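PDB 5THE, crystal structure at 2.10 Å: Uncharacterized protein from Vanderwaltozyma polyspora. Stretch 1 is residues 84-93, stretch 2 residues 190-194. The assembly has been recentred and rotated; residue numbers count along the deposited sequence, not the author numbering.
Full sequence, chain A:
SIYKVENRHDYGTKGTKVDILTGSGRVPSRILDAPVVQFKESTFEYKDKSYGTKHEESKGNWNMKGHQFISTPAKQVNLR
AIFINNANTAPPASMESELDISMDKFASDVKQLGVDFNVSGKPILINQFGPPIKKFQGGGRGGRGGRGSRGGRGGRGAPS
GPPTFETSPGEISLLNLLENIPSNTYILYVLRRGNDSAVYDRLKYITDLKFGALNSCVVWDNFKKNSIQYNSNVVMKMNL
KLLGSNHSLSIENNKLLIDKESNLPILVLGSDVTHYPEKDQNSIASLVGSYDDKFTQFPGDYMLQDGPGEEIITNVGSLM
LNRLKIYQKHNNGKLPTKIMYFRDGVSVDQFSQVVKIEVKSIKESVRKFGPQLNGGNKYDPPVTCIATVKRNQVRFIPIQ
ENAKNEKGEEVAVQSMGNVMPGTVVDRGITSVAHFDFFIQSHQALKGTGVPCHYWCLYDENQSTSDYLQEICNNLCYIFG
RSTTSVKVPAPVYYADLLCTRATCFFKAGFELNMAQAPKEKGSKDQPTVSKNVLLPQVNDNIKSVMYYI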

# COMPACT_ATOMS: atom_id res chain seq x y z
N ILE A 84 -25.83 4.68 -1.23
CA ILE A 84 -25.69 6.13 -1.19
C ILE A 84 -26.22 6.65 -2.52
O ILE A 84 -25.58 6.50 -3.56
CB ILE A 84 -24.25 6.55 -0.94
CG1 ILE A 84 -23.73 5.91 0.37
CG2 ILE A 84 -24.14 8.09 -0.90
CD1 ILE A 84 -24.43 6.41 1.68
N ASN A 85 -27.43 7.21 -2.49
CA ASN A 85 -28.05 7.69 -3.72
C ASN A 85 -27.56 9.11 -3.99
O ASN A 85 -28.21 10.11 -3.65
CB ASN A 85 -29.57 7.64 -3.59
CG ASN A 85 -30.26 8.07 -4.87
OD1 ASN A 85 -29.76 7.80 -5.95
ND2 ASN A 85 -31.40 8.74 -4.75
N ASN A 86 -26.37 9.22 -4.58
CA ASN A 86 -25.81 10.55 -4.85
C ASN A 86 -26.23 11.05 -6.24
O ASN A 86 -25.42 11.39 -7.09
CB ASN A 86 -24.29 10.56 -4.66
CG ASN A 86 -23.58 9.48 -5.47
OD1 ASN A 86 -24.14 8.42 -5.76
ND2 ASN A 86 -22.33 9.75 -5.84
N ALA A 87 -27.56 11.10 -6.44
CA ALA A 87 -28.20 11.76 -7.57
C ALA A 87 -29.45 12.46 -7.06
O ALA A 87 -29.85 12.29 -5.90
CB ALA A 87 -28.55 10.76 -8.68
N ASN A 88 -30.09 13.25 -7.93
CA ASN A 88 -31.30 13.96 -7.54
C ASN A 88 -32.58 13.21 -7.90
O ASN A 88 -33.67 13.75 -7.70
CB ASN A 88 -31.33 15.37 -8.17
CG ASN A 88 -30.21 16.24 -7.67
OD1 ASN A 88 -29.69 16.03 -6.58
ND2 ASN A 88 -29.82 17.22 -8.47
N THR A 89 -32.47 12.00 -8.43
CA THR A 89 -33.61 11.16 -8.73
C THR A 89 -33.63 9.97 -7.78
O THR A 89 -32.59 9.55 -7.25
CB THR A 89 -33.56 10.63 -10.16
OG1 THR A 89 -32.35 9.88 -10.34
CG2 THR A 89 -33.61 11.75 -11.16
N ALA A 90 -34.82 9.41 -7.59
CA ALA A 90 -34.90 8.14 -6.89
C ALA A 90 -34.21 7.07 -7.73
O ALA A 90 -34.18 7.15 -8.96
CB ALA A 90 -36.36 7.74 -6.63
N PRO A 91 -33.61 6.06 -7.09
CA PRO A 91 -33.07 4.95 -7.86
C PRO A 91 -34.18 4.22 -8.57
O PRO A 91 -35.36 4.28 -8.16
CB PRO A 91 -32.40 4.07 -6.79
CG PRO A 91 -32.85 4.60 -5.47
CD PRO A 91 -33.24 6.02 -5.67
N PRO A 92 -33.87 3.51 -9.66
CA PRO A 92 -34.90 2.74 -10.36
C PRO A 92 -35.55 1.73 -9.44
O PRO A 92 -34.94 1.23 -8.49
CB PRO A 92 -34.13 2.04 -11.49
CG PRO A 92 -32.88 2.80 -11.64
CD PRO A 92 -32.55 3.35 -10.28
N ALA A 93 -36.82 1.41 -9.74
CA ALA A 93 -37.57 0.48 -8.91
C ALA A 93 -36.90 -0.89 -8.83
O ALA A 93 -37.07 -1.60 -7.84
CB ALA A 93 -39.00 0.33 -9.43
N VAL A 190 -22.71 1.42 -1.34
CA VAL A 190 -22.98 1.19 -2.76
C VAL A 190 -23.34 2.55 -3.36
O VAL A 190 -24.41 3.10 -3.07
CB VAL A 190 -24.11 0.17 -2.96
CG1 VAL A 190 -24.39 -0.03 -4.44
CG2 VAL A 190 -23.73 -1.17 -2.30
N LEU A 191 -22.45 3.09 -4.18
CA LEU A 191 -22.61 4.45 -4.69
C LEU A 191 -23.42 4.44 -5.97
O LEU A 191 -23.07 3.74 -6.93
CB LEU A 191 -21.25 5.11 -4.95
CG LEU A 191 -20.24 4.94 -3.83
CD1 LEU A 191 -18.92 5.55 -4.23
CD2 LEU A 191 -20.76 5.55 -2.53
N ARG A 192 -24.49 5.24 -6.01
CA ARG A 192 -25.29 5.31 -7.23
C ARG A 192 -24.46 5.85 -8.40
O ARG A 192 -24.59 5.37 -9.54
CB ARG A 192 -26.53 6.17 -7.01
CG ARG A 192 -27.31 6.47 -8.29
CD ARG A 192 -28.73 5.94 -8.19
NE ARG A 192 -29.52 6.19 -9.39
CZ ARG A 192 -30.45 7.13 -9.50
NH1 ARG A 192 -30.73 7.93 -8.48
NH2 ARG A 192 -31.12 7.26 -10.63
N ARG A 193 -23.61 6.84 -8.16
CA ARG A 193 -22.77 7.41 -9.20
C ARG A 193 -21.32 7.37 -8.76
O ARG A 193 -21.01 7.75 -7.62
CB ARG A 193 -23.19 8.87 -9.53
CG ARG A 193 -24.72 9.10 -9.71
CD ARG A 193 -25.23 8.89 -11.14
NE ARG A 193 -25.25 10.14 -11.92
CZ ARG A 193 -26.31 10.61 -12.58
NH1 ARG A 193 -27.46 9.94 -12.56
NH2 ARG A 193 -26.22 11.75 -13.25
N GLY A 194 -20.43 6.91 -9.65
CA GLY A 194 -19.00 6.96 -9.41
C GLY A 194 -18.43 8.35 -9.61
O GLY A 194 -19.14 9.31 -9.92

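The contact is the end of a parallel β pairing that passes directly into a polar loop junction, in which one arginine side chain, that of Arg192, is held by carbonyl and side-chain oxygens of the other stretch. The strand part rests on two backbone hydrogen bonds that straddle Leu191: Ile84 N donates to Val190 O at 2.8 Å (N-H...O angle 149°), and Arg192 N donates to Ile84 O at 3.0 Å (166°). One residue thus bonds to the neighbours on both sides of its partner, the signature of a parallel bridge, and the CA atoms of Ile84 and Leu191 lie 5.0 Å apart, as expected for adjacent strands. Their side chains leave from the same face of the sheet and touch, with Ile84 CB 4.0 Å from Leu191 CD2, although the end of the isoleucine leads away from the other stretch.

Beyond the bridge, Asn86 substitutes side-chain amide for backbone. Its chi1 of 54° (p) brings the carboxamide to the backbone of Arg193, where Asn86 OD1 accepts from Arg193 N at 2.9 Å (152°) and Asn86 ND2 donates to Arg193 O at 3.0 Å (171°). Because the amide carries an acceptor and a donor side by side, it satisfies both polar groups of a single residue, much as a neighbouring strand would.

Arg192 has the largest covered area, 140 Å² of the 463 Å² buried in total by both sides. Its CA-to-CB bond points toward stretch 1, and the chain carries the guanidinium to the loop after the strand. Arg192 NH1 donates to Asn85 OD1 at 2.7 Å (165°) and to Thr89 O at 2.8 Å (132°); both acceptors lie at the edge of the guanidinium, near its plane, where N-H groups point. Thr89 OG1 accepts from Arg192 NH2 at 2.9 Å (147°) and from Arg192 NH1 at 3.1 Å (136°). No carboxylate takes part in these bonds, so the positive charge is met by neutral oxygens.

The acceptors are themselves tied together: Asn85 ND2 donates to Thr89 O at 2.9 Å (172°), so the Asn85 carboxamide links the loop carbonyl to the arginine that the same carbonyl receives. Packing contacts without hydrogen bonds complete the surroundings. Pro91 N, which carries no hydrogen, lies over one face of the Arg192 guanidinium, 3.7 Å from Arg192 NH1, while the methyl carbon Ala87 CB approaches Arg192 NH1 at 3.6 Å and lies over one face of the Arg193 guanidinium, 4.1 Å from Arg193 NH1.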